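Local coordinates for iron-sulfur cluster assembly protein SufA (Escherichia coli, PDB 2D2A), which binds [2Fe-2S] and [4Fe-4S] clusters during their assembly and passes them to target proteins such as ferredoxin and aconitase under oxidative stress and iron limitation, at residues A48-I51 with R52-A56. Sequence-based numbering, arbitrary orientation.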
loop_
_atom_site.group_PDB
_atom_site.type_symbol
_atom_site.label_atom_id
_atom_site.label_comp_id
_atom_site.label_asym_id
_atom_site.label_seq_id
_atom_site.Cartn_x
_atom_site.Cartn_y
_atom_site.Cartn_z
ATOM N N ALA A 48 -12.074 10.439 -5.298
ATOM C CA ALA A 48 -13.523 10.491 -5.665
ATOM C C ALA A 48 -13.893 9.601 -6.895
ATOM O O ALA A 48 -14.887 8.789 -6.773
ATOM C CB ALA A 48 -13.953 11.902 -5.831
ATOM N N ILE A 49 -13.057 9.719 -7.985
ATOM C CA ILE A 49 -13.265 8.917 -9.206
ATOM C C ILE A 49 -13.121 7.441 -8.739
ATOM O O ILE A 49 -13.897 6.523 -9.033
ATOM C CB ILE A 49 -12.166 9.147 -10.248
ATOM C CG1 ILE A 49 -11.923 10.642 -10.909
ATOM C CG2 ILE A 49 -12.251 8.063 -11.247
ATOM C CD1 ILE A 49 -13.135 11.202 -11.623
ATOM N N HIS A 50 -12.081 7.156 -8.007
ATOM C CA HIS A 50 -11.924 5.730 -7.692
ATOM C C HIS A 50 -13.042 5.205 -6.765
ATOM O O HIS A 50 -13.312 4.043 -6.786
ATOM C CB HIS A 50 -10.580 5.541 -7.010
ATOM C CG HIS A 50 -10.100 4.156 -6.970
ATOM N ND1 HIS A 50 -10.052 3.448 -5.782
ATOM C CD2 HIS A 50 -9.728 3.304 -7.966
ATOM C CE1 HIS A 50 -9.623 2.219 -6.062
ATOM N NE2 HIS A 50 -9.448 2.112 -7.376
ATOM N N ILE A 51 -13.631 6.058 -5.921
ATOM C CA ILE A 51 -14.505 5.534 -5.021
ATOM C C ILE A 51 -15.754 5.243 -5.914
ATOM O O ILE A 51 -16.490 4.380 -5.714
ATOM C CB ILE A 51 -14.973 6.674 -3.949
ATOM C CG1 ILE A 51 -13.918 7.188 -2.866
ATOM C CG2 ILE A 51 -16.130 6.166 -3.257
ATOM C CD1 ILE A 51 -14.458 7.898 -1.617
ATOM N N ARG A 52 -16.082 6.174 -6.831
ATOM C CA ARG A 52 -17.210 6.078 -7.772
ATOM C C ARG A 52 -17.081 4.830 -8.664
ATOM O O ARG A 52 -18.076 4.251 -8.927
ATOM C CB ARG A 52 -17.372 7.312 -8.601
ATOM C CG ARG A 52 -17.993 8.551 -7.963
ATOM C CD ARG A 52 -17.293 9.840 -8.746
ATOM N NE ARG A 52 -17.615 9.946 -10.186
ATOM C CZ ARG A 52 -18.876 10.296 -10.544
ATOM N NH1 ARG A 52 -19.581 10.556 -9.482
ATOM N NH2 ARG A 52 -19.442 10.473 -11.868
ATOM N N GLU A 53 -15.933 4.403 -8.959
ATOM C CA GLU A 53 -15.688 3.275 -9.771
ATOM C C GLU A 53 -15.884 1.983 -9.017
ATOM O O GLU A 53 -16.286 0.970 -9.636
ATOM C CB GLU A 53 -14.288 3.235 -10.403
ATOM C CG GLU A 53 -14.026 4.234 -11.576
ATOM C CD GLU A 53 -12.664 4.134 -12.206
ATOM O OE1 GLU A 53 -12.266 5.031 -12.990
ATOM O OE2 GLU A 53 -11.991 3.203 -11.759
ATOM N N LEU A 54 -15.536 1.931 -7.700
ATOM C CA LEU A 54 -15.743 0.749 -6.790
ATOM C C LEU A 54 -17.202 0.674 -6.402
ATOM O O LEU A 54 -17.762 -0.371 -6.342
ATOM C CB LEU A 54 -14.993 1.043 -5.590
ATOM C CG LEU A 54 -13.542 1.103 -5.683
ATOM C CD1 LEU A 54 -13.041 1.492 -4.306
ATOM C CD2 LEU A 54 -13.043 -0.236 -6.126
ATOM N N VAL A 55 -17.881 1.824 -6.216
ATOM C CA VAL A 55 -19.316 1.777 -6.101
ATOM C C VAL A 55 -20.072 1.047 -7.276
ATOM O O VAL A 55 -21.136 0.498 -7.070
ATOM C CB VAL A 55 -19.841 3.046 -5.916
ATOM C CG1 VAL A 55 -21.349 2.912 -5.428
ATOM C CG2 VAL A 55 -19.126 3.690 -4.667
ATOM N N ALA A 56 -19.462 1.071 -8.477
ATOM C CA ALA A 56 -20.157 1.080 -9.670
ATOM C C ALA A 56 -20.071 -0.419 -10.031
ATOM O O ALA A 56 -21.071 -0.960 -10.600
ATOM C CB ALA A 56 -19.469 1.955 -10.611
#
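His50 and Leu54 meet one turn apart on helix 45-57. Leu54 lays its CG over one face of the imidazole. Its isobutyl group slants across the ring, and CD1 comes within 3.9 Å of His50 ND1. CG of His50 stands anti to the backbone N (chi1 -164°), which sets it beside the carbonyl carbon and swings the ring toward the next turn, where Leu54 lies. The same ring stacks on Phe117 and meets Phe126 at a steep angle, while Leu54 packs on Leu122 of the second subunit. Shortening Leu54 to an alanine is likely to uncover that face of the imidazole and leave Leu122 of the other subunit without this packing partner.

The side chains of Ile51 and Val55 run alongside each other in the same direction, CG2 to CG2 at 4.1 Å. Ile51 and Ala48 touch Ala98 of strand 98-103, and both residues are buried there. On the exposed side Glu53 has an extended chain, and its OE1 lies 3.5 Å from CG2 of Ile49. The aliphatic part of Arg52 folds back over Ala48 O.

Helical bonds hold the spacing. Leu54 N to His50 O is 3.2 Å, and Val55 N to Ile51 O is 3.0 Å. The backbone therefore supplies the polar bonds, and the side chains add mainly apolar packing, which Leu54 carries on to Leu122 of the second subunit.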